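Local coordinates for protein endolytic peptidoglycan transglycosylase RlpA (Pseudomonas aeruginosa, PDB 6I05) that is a lytic transglycosylase with a strong preference for naked peptidoglycan glycan strands that lack stem peptides, its SPOR domain recognising such denuded glycans in cell division, at residues S35-N40 / L44-L49; L6-F11 / E18-K23. All coordinates share one frame; numbering follows the deposited sequence. Where two conformers were deposited one is given.

Interaction 1 of 2, residues S35-N40 / L44-L49; sequences SSVVRN and LHRVRL
Ser35 is held by Arg46 through main chain and side chain at once. Its N donates to Arg46 O (2.8 Å), while Ser35 O accepts from Arg46 N at 3.0 Å and from Arg46 NE at 3.2 Å, the two donors arriving from opposite faces of the carbonyl plane. Ser35 OG, turned anti to its own N (chi1 169°), lies near the guanidinium plane and takes a nearly straight bond from Arg46 NH2 (2.8 Å). The guanidinium thus grips two oxygens of one serine side-on, which fixes its rotation. On the other side of the strands, Ser36 OG and His45 ND1 share a hydrogen bond of 2.7 Å at the edge of the imidazole; helix 14-25 packs against this histidine. Val37 exchanges two backbone bonds with Leu44, and its CG1 rests over one face of the Arg46 guanidinium, 3.4 Å from NH2. Arg48 NH2 covers the opposite face, its side chain steadied by a hydrogen bond from NE to Gln7 OE1. Arg39 lays CG on Leu44 CD2, then bends at chi2 (-79°); its guanidinium, steeply inclined to that of Arg46, bonds through NH1 to Val38 O and has Val37 CG2 over one face, while NH2 lies near Arg46 NH1, like charges side by side. The alternating hydrogen-bonded and non-hydrogen-bonded pairs form a beta hairpin, the central beta-beta unit of the βαββαβ fold of SPOR domains, with its arginines on the sheet face turned away from the helices.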
loop_
_atom_site.group_PDB
_atom_site.type_symbol
_atom_site.label_atom_id
_atom_site.label_comp_id
_atom_site.label_asym_id
_atom_site.label_seq_id
_atom_site.Cartn_x
_atom_site.Cartn_y
_atom_site.Cartn_z
ATOM N N SER A 35 1.978 7.739 -2.424
ATOM C CA SER A 35 1.229 8.930 -2.809
ATOM C C SER A 35 1.230 9.853 -1.598
ATOM O O SER A 35 0.613 9.547 -0.574
ATOM C CB SER A 35 -0.194 8.566 -3.228
ATOM O OG SER A 35 -0.991 9.723 -3.360
ATOM N N SER A 36 1.948 10.960 -1.702
ATOM C CA SER A 36 2.098 11.898 -0.600
ATOM C C SER A 36 1.162 13.079 -0.815
ATOM O O SER A 36 1.104 13.636 -1.918
ATOM C CB SER A 36 3.544 12.389 -0.528
ATOM O OG SER A 36 4.438 11.296 -0.396
ATOM N N VAL A 37 0.442 13.470 0.240
ATOM C CA VAL A 37 -0.528 14.556 0.172
ATOM C C VAL A 37 -0.430 15.408 1.430
ATOM O O VAL A 37 0.097 14.978 2.458
ATOM C CB VAL A 37 -1.969 14.028 -0.004
ATOM C CG1 VAL A 37 -2.136 13.347 -1.366
ATOM C CG2 VAL A 37 -2.332 13.071 1.128
ATOM N N VAL A 38 -0.960 16.624 1.346
ATOM C CA VAL A 38 -1.077 17.485 2.519
ATOM C C VAL A 38 -2.382 17.146 3.224
ATOM O O VAL A 38 -3.455 17.182 2.614
ATOM C CB VAL A 38 -1.036 18.972 2.139
ATOM C CG1 VAL A 38 -1.138 19.827 3.402
ATOM C CG2 VAL A 38 0.242 19.305 1.400
ATOM N N ARG A 39 -2.289 16.802 4.505
ATOM C CA ARG A 39 -3.460 16.562 5.338
ATOM C C ARG A 39 -3.174 17.132 6.713
ATOM O O ARG A 39 -2.120 16.851 7.291
ATOM C CB ARG A 39 -3.738 15.060 5.480
ATOM C CG ARG A 39 -4.137 14.348 4.201
ATOM C CD ARG A 39 -5.593 14.597 3.856
ATOM N NE ARG A 39 -6.042 13.803 2.714
ATOM C CZ ARG A 39 -5.821 14.121 1.442
ATOM N NH1 ARG A 39 -5.140 15.217 1.134
ATOM N NH2 ARG A 39 -6.279 13.337 0.473
ATOM N N ASN A 40 -4.102 17.935 7.229
ATOM C CA ASN A 40 -3.990 18.445 8.595
ATOM C C ASN A 40 -2.666 19.164 8.823
ATOM O O ASN A 40 -2.012 18.996 9.852
ATOM C CB ASN A 40 -4.210 17.328 9.617
ATOM C CG ASN A 40 -5.619 16.803 9.586
ATOM O OD1 ASN A 40 -6.560 17.578 9.458
ATOM N ND2 ASN A 40 -5.777 15.483 9.674
ATOM N N LEU A 44 1.353 13.539 4.501
ATOM C CA LEU A 44 0.979 12.161 4.775
ATOM C C LEU A 44 1.432 11.319 3.595
ATOM O O LEU A 44 1.021 11.573 2.458
ATOM C CB LEU A 44 -0.534 12.050 4.948
ATOM C CG LEU A 44 -1.026 10.674 5.395
ATOM C CD1 LEU A 44 -0.496 10.332 6.784
ATOM C CD2 LEU A 44 -2.551 10.605 5.342
ATOM N N HIS A 45 2.282 10.328 3.863
ATOM C CA HIS A 45 2.855 9.465 2.831
ATOM C C HIS A 45 2.089 8.148 2.829
ATOM O O HIS A 45 2.278 7.314 3.719
ATOM C CB HIS A 45 4.334 9.208 3.118
ATOM C CG HIS A 45 5.151 10.453 3.210
ATOM N ND1 HIS A 45 5.522 11.178 2.098
ATOM C CD2 HIS A 45 5.672 11.102 4.277
ATOM C CE1 HIS A 45 6.235 12.222 2.476
ATOM N NE2 HIS A 45 6.334 12.203 3.793
ATOM N N ARG A 46 1.235 7.952 1.830
ATOM C CA ARG A 46 0.377 6.775 1.749
ATOM C C ARG A 46 1.031 5.725 0.871
ATOM O O ARG A 46 1.438 6.020 -0.254
ATOM C CB ARG A 46 -0.988 7.158 1.180
ATOM C CG ARG A 46 -1.579 8.315 1.982
ATOM C CD ARG A 46 -2.774 8.984 1.379
ATOM N NE ARG A 46 -2.561 9.428 0.009
ATOM C CZ ARG A 46 -3.541 9.918 -0.731
ATOM N NH1 ARG A 46 -4.750 10.047 -0.195
ATOM N NH2 ARG A 46 -3.329 10.252 -1.990
ATOM N N VAL A 47 1.135 4.506 1.381
ATOM C CA VAL A 47 1.770 3.415 0.651
ATOM C C VAL A 47 0.674 2.580 0.010
ATOM O O VAL A 47 -0.183 2.026 0.710
ATOM C CB VAL A 47 2.662 2.567 1.567
ATOM C CG1 VAL A 47 3.327 1.454 0.769
ATOM C CG2 VAL A 47 3.712 3.442 2.246
ATOM N N ARG A 48 0.689 2.503 -1.317
ATOM C CA ARG A 48 -0.386 1.910 -2.090
ATOM C C ARG A 48 0.172 0.913 -3.091
ATOM O O ARG A 48 1.370 0.893 -3.390
ATOM C CB ARG A 48 -1.178 2.993 -2.826
ATOM C CG ARG A 48 -1.926 3.884 -1.870
ATOM C CD ARG A 48 -2.684 4.983 -2.558
ATOM N NE ARG A 48 -3.577 5.606 -1.589
ATOM C CZ ARG A 48 -4.544 6.460 -1.890
ATOM N NH1 ARG A 48 -4.735 6.842 -3.144
ATOM N NH2 ARG A 48 -5.319 6.925 -0.922
ATOM N N LEU A 49 -0.714 0.075 -3.611
ATOM C CA LEU A 49 -0.304 -0.820 -4.681
ATOM C C LEU A 49 -1.441 -1.017 -5.668
ATOM O O LEU A 49 -2.619 -0.905 -5.323
ATOM C CB LEU A 49 0.305 -2.125 -4.180
ATOM C CG LEU A 49 -0.693 -2.947 -3.405
ATOM C CD1 LEU A 49 -1.201 -4.064 -4.273
ATOM C CD2 LEU A 49 -0.040 -3.515 -2.170
#

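Interaction 2 of 2, residues L6-F11 / E18-K23; sequences LQVGAF and ELLKAK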
loop_
_atom_site.group_PDB
_atom_site.type_symbol
_atom_site.label_atom_id
_atom_site.label_comp_id
_atom_site.label_asym_id
_atom_site.label_seq_id
_atom_site.Cartn_x
_atom_site.Cartn_y
_atom_site.Cartn_z
ATOM N N LEU A 6 -4.938 -0.949 -3.424
ATOM C CA LEU A 6 -4.923 -1.138 -1.980
ATOM C C LEU A 6 -4.022 -0.087 -1.352
ATOM O O LEU A 6 -3.039 0.350 -1.957
ATOM C CB LEU A 6 -4.369 -2.517 -1.601
ATOM C CG LEU A 6 -5.240 -3.725 -1.934
ATOM C CD1 LEU A 6 -4.444 -5.010 -1.778
ATOM C CD2 LEU A 6 -6.475 -3.734 -1.041
ATOM N N GLN A 7 -4.369 0.318 -0.132
ATOM C CA GLN A 7 -3.486 1.109 0.715
ATOM C C GLN A 7 -3.104 0.254 1.914
ATOM O O GLN A 7 -3.962 -0.402 2.515
ATOM C CB GLN A 7 -4.151 2.404 1.179
ATOM C CG GLN A 7 -3.273 3.244 2.098
ATOM C CD GLN A 7 -3.764 4.669 2.201
ATOM O OE1 GLN A 7 -3.993 5.331 1.189
ATOM N NE2 GLN A 7 -3.942 5.148 3.427
ATOM N N VAL A 8 -1.816 0.247 2.246
ATOM C CA VAL A 8 -1.303 -0.615 3.297
ATOM C C VAL A 8 -0.867 0.161 4.537
ATOM O O VAL A 8 -0.867 -0.399 5.640
ATOM C CB VAL A 8 -0.166 -1.518 2.770
ATOM C CG1 VAL A 8 0.259 -2.546 3.811
ATOM C CG2 VAL A 8 -0.605 -2.215 1.483
ATOM N N GLY A 9 -0.497 1.425 4.392
ATOM C CA GLY A 9 -0.154 2.255 5.528
ATOM C C GLY A 9 -0.066 3.692 5.081
ATOM O O GLY A 9 -0.068 4.001 3.887
ATOM N N ALA A 10 0.025 4.573 6.063
ATOM C CA ALA A 10 0.185 5.994 5.809
ATOM C C ALA A 10 1.027 6.544 6.948
ATOM O O ALA A 10 0.765 6.230 8.112
ATOM C CB ALA A 10 -1.180 6.687 5.753
ATOM N N PHE A 11 2.046 7.329 6.610
ATOM C CA PHE A 11 3.090 7.685 7.560
ATOM C C PHE A 11 3.438 9.158 7.439
ATOM O O PHE A 11 3.446 9.721 6.346
ATOM C CB PHE A 11 4.372 6.884 7.291
ATOM C CG PHE A 11 4.166 5.400 7.307
ATOM C CD1 PHE A 11 3.835 4.722 6.145
ATOM C CD2 PHE A 11 4.296 4.681 8.487
ATOM C CE1 PHE A 11 3.636 3.352 6.157
ATOM C CE2 PHE A 11 4.098 3.306 8.504
ATOM C CZ PHE A 11 3.770 2.645 7.335
ATOM N N GLU A 18 8.837 4.549 2.725
ATOM C CA GLU A 18 9.730 3.887 1.782
ATOM C C GLU A 18 10.075 2.479 2.245
ATOM O O GLU A 18 10.210 1.565 1.425
ATOM C CB GLU A 18 11.000 4.714 1.581
ATOM C CG GLU A 18 10.768 6.071 0.922
ATOM C CD GLU A 18 10.622 5.979 -0.589
ATOM O OE1 GLU A 18 10.775 4.872 -1.138
ATOM O OE2 GLU A 18 10.355 7.018 -1.229
ATOM N N LEU A 19 10.224 2.284 3.559
ATOM C CA LEU A 19 10.536 0.955 4.071
ATOM C C LEU A 19 9.389 -0.008 3.804
ATOM O O LEU A 19 9.606 -1.129 3.330
ATOM C CB LEU A 19 10.846 1.025 5.562
ATOM C CG LEU A 19 11.149 -0.314 6.230
ATOM C CD1 LEU A 19 12.328 -1.008 5.564
ATOM C CD2 LEU A 19 11.421 -0.121 7.716
ATOM N N LEU A 20 8.155 0.414 4.093
ATOM C CA LEU A 20 7.014 -0.444 3.806
ATOM C C LEU A 20 6.912 -0.735 2.313
ATOM O O LEU A 20 6.642 -1.873 1.915
ATOM C CB LEU A 20 5.719 0.170 4.339
ATOM C CG LEU A 20 4.459 -0.655 4.049
ATOM C CD1 LEU A 20 4.568 -2.061 4.622
ATOM C CD2 LEU A 20 3.222 0.046 4.581
ATOM N N LYS A 21 7.127 0.279 1.471
ATOM C CA LYS A 21 7.118 0.052 0.027
ATOM C C LYS A 21 8.117 -1.030 -0.374
ATOM O O LYS A 21 7.789 -1.939 -1.146
ATOM C CB LYS A 21 7.395 1.358 -0.720
ATOM C CG LYS A 21 7.698 1.166 -2.190
ATOM C CD LYS A 21 7.904 2.504 -2.876
ATOM C CE LYS A 21 8.349 2.333 -4.318
ATOM N NZ LYS A 21 8.651 3.641 -4.965
ATOM N N ALA A 22 9.347 -0.942 0.141
ATOM C CA ALA A 22 10.361 -1.938 -0.195
ATOM C C ALA A 22 9.954 -3.332 0.270
ATOM O O ALA A 22 10.109 -4.310 -0.470
ATOM C CB ALA A 22 11.713 -1.538 0.399
ATOM N N LYS A 23 9.421 -3.446 1.492
ATOM C CA LYS A 23 9.002 -4.754 1.988
ATOM C C LYS A 23 7.855 -5.322 1.160
ATOM O O LYS A 23 7.819 -6.526 0.880
ATOM C CB LYS A 23 8.606 -4.658 3.463
ATOM C CG LYS A 23 9.768 -4.358 4.400
ATOM C CD LYS A 23 9.309 -4.321 5.844
ATOM C CE LYS A 23 10.483 -4.168 6.796
ATOM N NZ LYS A 23 10.025 -3.785 8.163
#
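Strand 6-11 and helix 18-23 run nearly antiparallel, with 155° between their directions and axes 9.4 Å apart at closest approach, too wide for the backbones to meet, and crossed mainly by one side chain of the helix. Leu20 does the spanning. With CG anti to the backbone N (chi1 179°), its side chain extends from the helix toward the strand, and the CD2 methyl makes the contacts with all three strand residues it touches: Val8, Gly9 and Phe11. CD2 meets Val8 CG1 at 4.0 Å in simple apolar packing, the valine branch reaching out from the strand to the leucine. At Gly9 the same methyl approaches the main chain itself, 4.0 Å from Gly9 N; the glycine, lacking a side chain, lets both Leu20 and the phenyl ring settle close to the backbone. Phe11 completes the contact. Its ring leans back along the strand, with CE1 4.0 Å from Gly9 CA, and presents its CE1-CZ edge to the leucine: CD2 lies in the ring plane, 3.7 Å from Phe11 CE1 and 3.8 Å from Phe11 CZ. This is a methyl against a ring rim, not a CH-pi contact over the face, and the two side chains cross at about a right angle. Val8 and Gly9 together form a beta bulge opposite Val47, marked by the psi of -26° at Val8, so that successive residues of the strand both front the helix. One turn beyond Leu20, Leu24 also packs on Val8, while Ala16 and Ala17 support Phe11 from the start of the same helix. Val8 further touches Ile65 of helix 55-67 and Leu49 of strand 42-52, and Phe11 touches Val47, which places the Leu20 contact in the hydrophobic layer between the sheet and its two helices.

From the N terminus, strand 4-11 turns through a short loop into helix 14-25, and interaction 2 closes this connection by packing the helix back on the strand. The chain then leaves the helix for strand 32-39, an outermost strand of the sheet, and interaction 1 closes the tight turn into strand 42-52. The two contacts follow in series, neither nested nor crossed. They are joined because strand 42-52 also pairs with strand 4-11: His45 N lies 2.8 Å from Phe11 O, a probable hydrogen bond. Interaction 1 thereby fastens the edge of the sheet, while interaction 2 fastens one helix to an interior strand.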